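Local coordinates for protein aspartate aminotransferase (Leishmania major, PDB 4H51) that probably transfers the amino group of L-aspartate to 2-oxoglutarate, using pyridoxal 5'-phosphate as cofactor and working as a homodimer, at residues Met219-Ser230 with Phe250-Gln261; Val31-Ala39 with Gln381-Arg392. All coordinates share one frame; numbering follows the deposited sequence. Where two conformers were deposited one is given.

After the short helix 17-22 the chain forms helix 31-41, whose partner, 381-392, follows some 340 residues later. In between it builds the large mixed sheet, and there interaction 1 closes a short loop: after strand 225-230 the chain leaves the sheet, returns through helix 245-252 and adds strand 258-262 beside the first. Interaction 2 then closes the long loop around all of this, tying helix 31-41 to the end of helix 374-382 and the turn after it. Along the chain the smaller loop thus lies within the larger one, yet the centres of the two contacts are about 34 Å apart, on opposite sides of the chain's centre.

Interaction 1: residues Met219-Ser230 with Phe250-Gln261; sequences MLAKHHQVFFDS and FARRGIEVLLAQ
Phe228 drives the edge of its ring into the face of Phe250, a T-shaped pair with centroids 4.9 Å apart and planes at 64°. Phe228 CZ sits over the middle of the Phe250 ring, while Val226 CG2 meets the edge of that ring. Val257 CG1 closes on Phe228 CD2 at 3.6 Å, in the plane of the Phe228 ring. Further back, Ile255 CG2 packs on Val226, and its CG1 branch lies 3.7 Å from Leu220 CG. On the other side of the sheet, Leu258 CD2 stands 3.8 Å from the centroid of the Phe227 ring, almost on its normal, a CH-pi contact. With CG anti to the backbone N (chi1 -169°), the Phe227 ring also brings CE1 to Ala260 CB.

Between these side-chain layers, the parallel strands are laced by alternating backbone bonds: Leu258 N to Val226 O, Phe228 N to Leu258 O (2.8 Å), Ala260 N to Phe228 O and Ser230 N to Ala260 O (2.7 Å). Gln225 extends the ladder with its side chain. The bend at chi2 (70°) turns its amide so that NE2 donates to Glu256 O in a short (2.8 Å) but bent bond, tilted from the amide plane, and also to Val226 O, which takes two donors. A water joins Val226 N to Glu256 O. Gln225 OE1 bonds to Trp21 of the second subunit, so this end of the pair reaches the dimer partner.

A Schellman motif with Gly254 as its positive-phi residue ends helix 245-252 and turns the chain toward strand 258-262. Asp229 OD2 is hydrogen-bonded to His150 NE2, and a water links Asp229 OD1 to Ala260 O. The right-handed beta-alpha-beta crossover, adding neighbouring parallel strands to the central sheet, is characteristic of the large domain of fold-type I pyridoxal-phosphate enzymes.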
loop_
_atom_site.group_PDB
_atom_site.type_symbol
_atom_site.label_atom_id
_atom_site.label_comp_id
_atom_site.label_asym_id
_atom_site.label_seq_id
_atom_site.Cartn_x
_atom_site.Cartn_y
_atom_site.Cartn_z
ATOM N N MET B 219 -12.928 28.861 6.678
ATOM C CA MET B 219 -13.290 27.431 6.732
ATOM C C MET B 219 -14.286 27.144 7.856
ATOM O O MET B 219 -15.172 26.284 7.719
ATOM C CB MET B 219 -12.045 26.521 6.920
ATOM C CG MET B 219 -11.023 26.657 5.778
ATOM S SD MET B 219 -11.703 25.905 4.294
ATOM C CE MET B 219 -10.567 26.544 3.054
ATOM N N LEU B 220 -14.151 27.864 8.973
ATOM C CA LEU B 220 -15.062 27.694 10.083
ATOM C C LEU B 220 -16.412 28.311 9.729
ATOM O O LEU B 220 -17.426 27.688 9.941
ATOM C CB LEU B 220 -14.511 28.322 11.374
ATOM C CG LEU B 220 -13.393 27.566 12.065
ATOM C CD1 LEU B 220 -12.455 28.514 12.838
ATOM C CD2 LEU B 220 -13.946 26.447 12.978
ATOM N N ALA B 221 -16.423 29.496 9.135
ATOM C CA ALA B 221 -17.667 30.200 8.805
ATOM C C ALA B 221 -18.527 29.423 7.825
ATOM O O ALA B 221 -19.754 29.418 7.931
ATOM C CB ALA B 221 -17.362 31.590 8.238
ATOM N N LYS B 222 -17.854 28.762 6.891
ATOM C CA LYS B 222 -18.495 28.022 5.812
ATOM C C LYS B 222 -18.718 26.551 6.181
ATOM O O LYS B 222 -19.337 25.819 5.412
ATOM C CB LYS B 222 -17.662 28.130 4.526
ATOM C CG LYS B 222 -17.636 29.531 3.899
ATOM C CD LYS B 222 -18.961 29.888 3.244
ATOM C CE LYS B 222 -19.147 29.055 1.988
ATOM N NZ LYS B 222 -20.529 29.276 1.424
ATOM N N HIS B 223 -18.227 26.130 7.357
ATOM C CA HIS B 223 -18.335 24.740 7.813
ATOM C C HIS B 223 -17.757 23.783 6.809
ATOM O O HIS B 223 -18.252 22.659 6.611
ATOM C CB HIS B 223 -19.781 24.396 8.115
ATOM C CG HIS B 223 -20.520 25.497 8.864
ATOM N ND1 HIS B 223 -20.437 25.648 10.198
ATOM C CD2 HIS B 223 -21.308 26.539 8.396
ATOM C CE1 HIS B 223 -21.182 26.696 10.585
ATOM N NE2 HIS B 223 -21.708 27.267 9.482
ATOM N N HIS B 224 -16.671 24.206 6.173
ATOM C CA HIS B 224 -15.947 23.326 5.257
ATOM C C HIS B 224 -15.143 22.287 5.975
ATOM O O HIS B 224 -14.653 22.497 7.096
ATOM C CB HIS B 224 -15.015 24.141 4.361
ATOM C CG HIS B 224 -15.715 25.081 3.399
ATOM N ND1 HIS B 224 -16.800 24.724 2.715
ATOM C CD2 HIS B 224 -15.340 26.357 2.924
ATOM C CE1 HIS B 224 -17.149 25.734 1.871
ATOM N NE2 HIS B 224 -16.233 26.729 1.998
ATOM N N GLN B 225 -14.965 21.146 5.323
ATOM C CA GLN B 225 -13.972 20.164 5.780
ATOM C C GLN B 225 -12.606 20.534 5.256
ATOM O O GLN B 225 -12.395 20.679 4.016
ATOM C CB GLN B 225 -14.311 18.764 5.288
ATOM C CG GLN B 225 -13.285 17.689 5.669
ATOM C CD GLN B 225 -13.273 17.374 7.150
ATOM O OE1 GLN B 225 -14.338 17.155 7.769
ATOM N NE2 GLN B 225 -12.071 17.383 7.760
ATOM N N VAL B 226 -11.658 20.627 6.175
ATOM C CA VAL B 226 -10.233 20.815 5.785
ATOM C C VAL B 226 -9.499 19.474 5.732
ATOM O O VAL B 226 -9.492 18.707 6.705
ATOM C CB VAL B 226 -9.511 21.789 6.748
ATOM C CG1 VAL B 226 -8.027 21.859 6.470
ATOM C CG2 VAL B 226 -10.123 23.207 6.685
ATOM N N PHE B 227 -8.811 19.235 4.627
ATOM C CA PHE B 227 -7.914 18.083 4.437
ATOM C C PHE B 227 -6.519 18.603 4.078
ATOM O O PHE B 227 -6.273 19.024 2.967
ATOM C CB PHE B 227 -8.469 17.177 3.332
ATOM C CG PHE B 227 -7.816 15.830 3.194
ATOM C CD1 PHE B 227 -6.868 15.381 4.059
ATOM C CD2 PHE B 227 -8.230 14.984 2.162
ATOM C CE1 PHE B 227 -6.299 14.120 3.943
ATOM C CE2 PHE B 227 -7.692 13.724 2.027
ATOM C CZ PHE B 227 -6.717 13.276 2.920
ATOM N N PHE B 228 -5.606 18.578 5.035
ATOM C CA PHE B 228 -4.225 18.992 4.823
ATOM C C PHE B 228 -3.423 17.874 4.193
ATOM O O PHE B 228 -3.483 16.718 4.618
ATOM C CB PHE B 228 -3.547 19.421 6.137
ATOM C CG PHE B 228 -3.826 20.838 6.554
ATOM C CD1 PHE B 228 -3.360 21.904 5.781
ATOM C CD2 PHE B 228 -4.477 21.127 7.754
ATOM C CE1 PHE B 228 -3.584 23.213 6.194
ATOM C CE2 PHE B 228 -4.712 22.409 8.152
ATOM C CZ PHE B 228 -4.284 23.471 7.338
ATOM N N ASP B 229 -2.662 18.222 3.167
ATOM C CA ASP B 229 -1.685 17.334 2.578
ATOM C C ASP B 229 -0.354 17.863 3.104
ATOM O O ASP B 229 0.037 19.006 2.782
ATOM C CB ASP B 229 -1.737 17.411 1.048
ATOM C CG ASP B 229 -0.840 16.391 0.362
ATOM O OD1 ASP B 229 0.103 15.901 1.039
ATOM O OD2 ASP B 229 -1.057 16.094 -0.847
ATOM N N SER B 230 0.296 17.093 3.972
ATOM C CA SER B 230 1.530 17.501 4.634
ATOM C C SER B 230 2.705 16.604 4.245
ATOM O O SER B 230 3.050 15.657 4.946
ATOM C CB SER B 230 1.293 17.515 6.161
ATOM O OG SER B 230 2.455 17.911 6.824
ATOM N N PHE B 250 -5.064 25.644 12.825
ATOM C CA PHE B 250 -6.401 25.126 12.553
ATOM C C PHE B 250 -6.917 24.274 13.729
ATOM O O PHE B 250 -8.091 24.348 14.087
ATOM C CB PHE B 250 -6.450 24.362 11.211
ATOM C CG PHE B 250 -6.470 25.246 9.965
ATOM C CD1 PHE B 250 -5.653 26.361 9.835
ATOM C CD2 PHE B 250 -7.256 24.913 8.885
ATOM C CE1 PHE B 250 -5.639 27.119 8.696
ATOM C CE2 PHE B 250 -7.268 25.690 7.729
ATOM C CZ PHE B 250 -6.463 26.807 7.646
ATOM N N ALA B 251 -6.050 23.439 14.302
ATOM C CA ALA B 251 -6.433 22.621 15.463
ATOM C C ALA B 251 -6.846 23.541 16.584
ATOM O O ALA B 251 -7.888 23.352 17.174
ATOM C CB ALA B 251 -5.265 21.748 15.936
ATOM N N ARG B 252 -5.986 24.512 16.906
ATOM C CA ARG B 252 -6.218 25.412 18.032
ATOM C C ARG B 252 -7.529 26.144 17.853
ATOM O O ARG B 252 -8.218 26.399 18.855
ATOM C CB ARG B 252 -5.101 26.434 18.230
ATOM N N ARG B 253 -7.910 26.436 16.591
ATOM C CA ARG B 253 -9.155 27.154 16.349
ATOM C C ARG B 253 -10.392 26.267 16.126
ATOM O O ARG B 253 -11.440 26.782 15.756
ATOM C CB ARG B 253 -8.983 28.168 15.215
ATOM C CG ARG B 253 -8.097 29.317 15.711
ATOM C CD ARG B 253 -8.072 30.485 14.798
ATOM N NE ARG B 253 -9.426 30.986 14.541
ATOM C CZ ARG B 253 -9.721 31.733 13.490
ATOM N NH1 ARG B 253 -8.754 32.059 12.614
ATOM N NH2 ARG B 253 -10.966 32.107 13.277
ATOM N N GLY B 254 -10.269 24.973 16.404
ATOM C CA GLY B 254 -11.443 24.087 16.513
ATOM C C GLY B 254 -11.874 23.428 15.204
ATOM O O GLY B 254 -12.982 22.910 15.105
ATOM N N ILE B 255 -11.011 23.437 14.204
ATOM C CA ILE B 255 -11.298 22.800 12.910
ATOM C C ILE B 255 -11.024 21.307 13.069
ATOM O O ILE B 255 -9.986 20.920 13.673
ATOM C CB ILE B 255 -10.432 23.426 11.791
ATOM C CG1 ILE B 255 -10.887 24.878 11.592
ATOM C CG2 ILE B 255 -10.503 22.615 10.454
ATOM C CD1 ILE B 255 -10.094 25.719 10.616
ATOM N N GLU B 256 -11.936 20.455 12.567
ATOM C CA GLU B 256 -11.702 19.014 12.520
ATOM C C GLU B 256 -10.758 18.637 11.384
ATOM O O GLU B 256 -11.194 18.131 10.335
ATOM C CB GLU B 256 -13.027 18.270 12.426
ATOM C CG GLU B 256 -13.740 18.309 13.770
ATOM C CD GLU B 256 -15.106 17.673 13.728
ATOM O OE1 GLU B 256 -15.750 17.693 12.652
ATOM O OE2 GLU B 256 -15.551 17.177 14.771
ATOM N N VAL B 257 -9.486 18.889 11.607
ATOM C CA VAL B 257 -8.475 18.676 10.590
ATOM C C VAL B 257 -8.316 17.193 10.260
ATOM O O VAL B 257 -8.072 16.377 11.138
ATOM C CB VAL B 257 -7.140 19.214 11.100
ATOM C CG1 VAL B 257 -6.024 18.842 10.139
ATOM C CG2 VAL B 257 -7.253 20.720 11.340
ATOM N N LEU B 258 -8.454 16.860 8.975
ATOM C CA LEU B 258 -8.006 15.622 8.429
ATOM C C LEU B 258 -6.636 15.935 7.794
ATOM O O LEU B 258 -6.487 16.955 7.086
ATOM C CB LEU B 258 -8.961 15.115 7.366
ATOM C CG LEU B 258 -8.782 13.687 6.810
ATOM C CD1 LEU B 258 -8.975 12.671 7.911
ATOM C CD2 LEU B 258 -9.739 13.385 5.631
ATOM N N LEU B 259 -5.658 15.087 8.066
ATOM C CA LEU B 259 -4.264 15.332 7.626
ATOM C C LEU B 259 -3.569 14.056 7.112
ATOM O O LEU B 259 -3.593 13.006 7.762
ATOM C CB LEU B 259 -3.440 16.044 8.729
ATOM C CG LEU B 259 -2.062 16.639 8.341
ATOM C CD1 LEU B 259 -1.773 17.964 9.054
ATOM C CD2 LEU B 259 -1.019 15.584 8.645
ATOM N N ALA B 260 -2.955 14.200 5.918
ATOM C CA ALA B 260 -2.158 13.193 5.213
ATOM C C ALA B 260 -0.692 13.537 5.358
ATOM O O ALA B 260 -0.239 14.590 4.883
ATOM C CB ALA B 260 -2.512 13.174 3.722
ATOM N N GLN B 261 0.062 12.676 6.013
ATOM C CA GLN B 261 1.462 12.941 6.330
ATOM C C GLN B 261 2.383 11.972 5.611
ATOM O O GLN B 261 2.104 10.770 5.554
ATOM C CB GLN B 261 1.612 12.793 7.838
ATOM C CG GLN B 261 2.986 12.905 8.404
ATOM C CD GLN B 261 2.976 12.682 9.900
ATOM O OE1 GLN B 261 2.549 11.611 10.362
ATOM N NE2 GLN B 261 3.513 13.660 10.666
HETATM O O HOH W 1 -12.554 20.294 8.872
HETATM O O HOH W 2 1.374 13.759 2.462
HETATM O O HOH W 3 4.061 16.124 8.510
#

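Interaction 2: residues Val31-Ala39 with Gln381-Arg392; sequences VIFDLAKRA and QNHNIFITVSGR
Phe386, Leu35 and Arg38 carry this contact, in which helix 31-41 packs against the end of helix 374-382 and the turn-rich chain after it. Both belong to the small domain of the aminotransferase fold, built in this family from the N-terminal and C-terminal parts of the chain. The helical end is a Schellman motif with Asn384 as its positive-phi residue. Strand 385-386 then pairs parallel with strand 47-48, apart from the large sheet.

The Phe386 ring is sandwiched. Ala39 CA stands over the centre of one face, 3.8 Å from the centroid, as a CH-pi contact, and Ala39 CB touches CG at 3.6 Å; the carbonyl oxygen of Gln381 lies above the opposite face, toward the rim. The ring's edge meets Arg38, whose NE comes within 3.5 Å of CE1. Guanidinium and ring planes are 82° apart, so they do not stack.

Leu35 has CG anti to the backbone N (chi1 -177°), which sends both methyls across the side-chain amide of Gln381. CD2 also lies 3.5 Å from Ile387 O. That oxygen accepts a nearly straight bond (170°) from Gln381 NE2, in the plane of both groups, and the leucine rests on an amide already fixed. One turn back toward the start of the helix, Ile32 CD1 packs on Thr388 CG2, and Ile32 CG2 reaches the Arg392 guanidinium, whose NH1 and NH2 bond to Asn201 and to Val50 O. Thr388 opens a type I beta turn ending at Gly391, and its OG1 accepts from Arg392 N.

Arg38, its chain extended from CG to NE, reaches alongside the Phe386 edge to the solvent-exposed Asn382. There NH2 donates to Asn382 OD1 at 3.1 Å, in the guanidinium plane, and a water accepts from Arg38 NH1 and donates to Gln381 OE1 and Asn382 OD1.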
loop_
_atom_site.group_PDB
_atom_site.type_symbol
_atom_site.label_atom_id
_atom_site.label_comp_id
_atom_site.label_asym_id
_atom_site.label_seq_id
_atom_site.Cartn_x
_atom_site.Cartn_y
_atom_site.Cartn_z
ATOM N N VAL B 31 2.936 11.601 -16.265
ATOM C CA VAL B 31 3.790 12.657 -16.860
ATOM C C VAL B 31 5.115 12.937 -16.102
ATOM O O VAL B 31 6.168 13.089 -16.708
ATOM C CB VAL B 31 3.011 13.982 -17.007
ATOM C CG1 VAL B 31 3.962 15.083 -17.503
ATOM C CG2 VAL B 31 1.824 13.814 -17.966
ATOM N N ILE B 32 5.035 13.028 -14.772
ATOM C CA ILE B 32 6.200 13.268 -13.931
ATOM C C ILE B 32 7.129 12.043 -13.867
ATOM O O ILE B 32 8.336 12.191 -14.065
ATOM C CB ILE B 32 5.770 13.687 -12.490
ATOM C CG1 ILE B 32 5.083 15.069 -12.524
ATOM C CG2 ILE B 32 6.946 13.703 -11.516
ATOM C CD1 ILE B 32 5.793 16.082 -13.408
ATOM N N PHE B 33 6.594 10.842 -13.580
ATOM C CA PHE B 33 7.452 9.620 -13.593
ATOM C C PHE B 33 8.031 9.339 -15.002
ATOM O O PHE B 33 9.195 8.857 -15.119
ATOM C CB PHE B 33 6.744 8.376 -13.005
ATOM C CG PHE B 33 6.861 8.258 -11.502
ATOM C CD1 PHE B 33 6.315 9.242 -10.653
ATOM C CD2 PHE B 33 7.517 7.170 -10.912
ATOM C CE1 PHE B 33 6.418 9.133 -9.266
ATOM C CE2 PHE B 33 7.612 7.059 -9.522
ATOM C CZ PHE B 33 7.070 8.051 -8.704
ATOM N N ASP B 34 7.262 9.664 -16.054
ATOM C CA ASP B 34 7.761 9.488 -17.419
ATOM C C ASP B 34 8.919 10.435 -17.739
ATOM O O ASP B 34 9.949 9.968 -18.238
ATOM C CB ASP B 34 6.640 9.630 -18.463
ATOM C CG ASP B 34 6.667 8.514 -19.520
ATOM O OD1 ASP B 34 6.985 7.363 -19.135
ATOM O OD2 ASP B 34 6.361 8.784 -20.717
ATOM N N LEU B 35 8.783 11.744 -17.443
ATOM C CA LEU B 35 9.875 12.749 -17.732
ATOM C C LEU B 35 11.108 12.473 -16.882
ATOM O O LEU B 35 12.216 12.591 -17.366
ATOM C CB LEU B 35 9.371 14.210 -17.584
ATOM C CG LEU B 35 10.273 15.438 -17.879
ATOM C CD1 LEU B 35 10.583 15.660 -19.336
ATOM C CD2 LEU B 35 9.628 16.706 -17.290
ATOM N N ALA B 36 10.901 11.993 -15.653
ATOM C CA ALA B 36 11.972 11.531 -14.768
ATOM C C ALA B 36 12.765 10.368 -15.421
ATOM O O ALA B 36 14.003 10.340 -15.357
ATOM C CB ALA B 36 11.412 11.105 -13.405
ATOM N N LYS B 37 12.046 9.440 -16.064
ATOM C CA LYS B 37 12.679 8.300 -16.763
ATOM C C LYS B 37 13.512 8.813 -17.945
ATOM O O LYS B 37 14.680 8.390 -18.131
ATOM C CB LYS B 37 11.620 7.270 -17.210
ATOM N N ARG B 38 12.960 9.732 -18.735
ATOM C CA ARG B 38 13.759 10.316 -19.842
ATOM C C ARG B 38 15.017 11.020 -19.310
ATOM O O ARG B 38 16.141 10.761 -19.757
ATOM C CB ARG B 38 12.946 11.322 -20.637
ATOM C CG ARG B 38 13.787 12.135 -21.622
ATOM C CD ARG B 38 12.918 13.182 -22.283
ATOM N NE ARG B 38 13.678 14.108 -23.129
ATOM C CZ ARG B 38 13.138 15.156 -23.752
ATOM N NH1 ARG B 38 11.841 15.426 -23.607
ATOM N NH2 ARG B 38 13.877 15.966 -24.499
ATOM N N ALA B 39 14.809 11.919 -18.344
ATOM C CA ALA B 39 15.909 12.657 -17.721
ATOM C C ALA B 39 17.066 11.727 -17.279
ATOM O O ALA B 39 18.233 12.040 -17.508
ATOM C CB ALA B 39 15.377 13.473 -16.541
ATOM N N GLN B 381 14.261 21.409 -21.740
ATOM C CA GLN B 381 14.264 19.960 -21.655
ATOM C C GLN B 381 15.168 19.353 -22.734
ATOM O O GLN B 381 15.906 18.396 -22.478
ATOM C CB GLN B 381 12.851 19.403 -21.807
ATOM C CG GLN B 381 11.955 19.655 -20.620
ATOM C CD GLN B 381 10.481 19.349 -20.911
ATOM O OE1 GLN B 381 10.106 19.097 -22.074
ATOM N NE2 GLN B 381 9.636 19.385 -19.863
ATOM N N ASN B 382 15.109 19.937 -23.913
ATOM C CA ASN B 382 15.857 19.435 -25.058
ATOM C C ASN B 382 17.337 19.729 -24.924
ATOM O O ASN B 382 18.154 19.061 -25.566
ATOM C CB ASN B 382 15.306 20.032 -26.351
ATOM C CG ASN B 382 13.876 19.626 -26.622
ATOM O OD1 ASN B 382 13.376 18.591 -26.134
ATOM N ND2 ASN B 382 13.197 20.446 -27.398
ATOM N N HIS B 383 17.669 20.722 -24.083
ATOM C CA HIS B 383 19.059 21.050 -23.686
ATOM C C HIS B 383 19.421 20.435 -22.385
ATOM O O HIS B 383 20.306 20.900 -21.690
ATOM C CB HIS B 383 19.255 22.548 -23.646
ATOM C CG HIS B 383 19.076 23.170 -24.983
ATOM N ND1 HIS B 383 17.994 22.909 -25.748
ATOM C CD2 HIS B 383 19.905 24.010 -25.732
ATOM C CE1 HIS B 383 18.109 23.572 -26.915
ATOM N NE2 HIS B 383 19.279 24.248 -26.902
ATOM N N ASN B 384 18.757 19.338 -22.058
ATOM C CA ASN B 384 19.139 18.565 -20.906
ATOM C C ASN B 384 19.024 19.397 -19.596
ATOM O O ASN B 384 19.650 19.076 -18.629
ATOM C CB ASN B 384 20.561 17.988 -21.126
ATOM C CG ASN B 384 20.570 16.601 -21.783
ATOM O OD1 ASN B 384 19.524 16.023 -22.155
ATOM N ND2 ASN B 384 21.780 16.036 -21.893
ATOM N N ILE B 385 18.176 20.429 -19.569
ATOM C CA ILE B 385 17.737 21.045 -18.294
ATOM C C ILE B 385 16.277 20.595 -18.103
ATOM O O ILE B 385 15.381 21.196 -18.638
ATOM C CB ILE B 385 17.859 22.595 -18.297
ATOM C CG1 ILE B 385 19.322 23.074 -18.507
ATOM C CG2 ILE B 385 17.333 23.185 -16.987
ATOM C CD1 ILE B 385 20.373 22.364 -17.670
ATOM N N PHE B 386 16.085 19.491 -17.409
ATOM C CA PHE B 386 14.797 18.809 -17.338
ATOM C C PHE B 386 13.963 19.362 -16.181
ATOM O O PHE B 386 13.956 18.825 -15.066
ATOM C CB PHE B 386 14.962 17.299 -17.180
ATOM C CG PHE B 386 15.641 16.627 -18.350
ATOM C CD1 PHE B 386 14.888 16.127 -19.416
ATOM C CD2 PHE B 386 17.014 16.479 -18.376
ATOM C CE1 PHE B 386 15.500 15.496 -20.479
ATOM C CE2 PHE B 386 17.630 15.838 -19.426
ATOM C CZ PHE B 386 16.867 15.350 -20.493
ATOM N N ILE B 387 13.307 20.459 -16.482
ATOM C CA ILE B 387 12.177 20.956 -15.685
ATOM C C ILE B 387 10.859 20.471 -16.313
ATOM O O ILE B 387 10.850 20.024 -17.478
ATOM C CB ILE B 387 12.215 22.497 -15.596
ATOM C CG1 ILE B 387 12.014 23.138 -16.954
ATOM C CG2 ILE B 387 13.552 22.961 -15.031
ATOM C CD1 ILE B 387 12.015 24.629 -16.912
ATOM N N THR B 388 9.735 20.586 -15.599
ATOM C CA THR B 388 8.464 20.266 -16.231
ATOM C C THR B 388 8.002 21.324 -17.240
ATOM O O THR B 388 8.445 22.492 -17.254
ATOM C CB THR B 388 7.341 20.031 -15.212
ATOM O OG1 THR B 388 6.873 21.319 -14.711
ATOM C CG2 THR B 388 7.844 19.136 -14.057
ATOM N N VAL B 389 7.052 20.902 -18.083
ATOM C CA VAL B 389 6.461 21.778 -19.065
ATOM C C VAL B 389 5.700 22.969 -18.441
ATOM O O VAL B 389 5.504 23.984 -19.075
ATOM C CB VAL B 389 5.562 20.991 -20.058
ATOM C CG1 VAL B 389 6.387 19.959 -20.795
ATOM C CG2 VAL B 389 4.404 20.314 -19.362
ATOM N N SER B 390 5.291 22.831 -17.192
ATOM C CA SER B 390 4.672 23.946 -16.429
ATOM C C SER B 390 5.666 24.884 -15.717
ATOM O O SER B 390 5.276 25.847 -15.041
ATOM C CB SER B 390 3.692 23.372 -15.411
ATOM O OG SER B 390 4.338 22.461 -14.512
ATOM N N GLY B 391 6.944 24.589 -15.869
ATOM C CA GLY B 391 8.013 25.395 -15.312
ATOM C C GLY B 391 8.447 25.005 -13.909
ATOM O O GLY B 391 9.128 25.769 -13.249
ATOM N N ARG B 392 8.073 23.816 -13.453
ATOM C CA ARG B 392 8.504 23.330 -12.146
ATOM C C ARG B 392 9.889 22.735 -12.164
ATOM O O ARG B 392 10.176 21.854 -12.985
ATOM C CB ARG B 392 7.542 22.245 -11.600
ATOM C CG ARG B 392 7.751 22.046 -10.111
ATOM C CD ARG B 392 6.955 20.895 -9.495
ATOM N NE ARG B 392 7.524 19.586 -9.830
ATOM C CZ ARG B 392 6.975 18.403 -9.514
ATOM N NH1 ARG B 392 5.827 18.359 -8.858
ATOM N NH2 ARG B 392 7.590 17.257 -9.860
HETATM O O HOH W 4 10.907 18.087 -24.602
#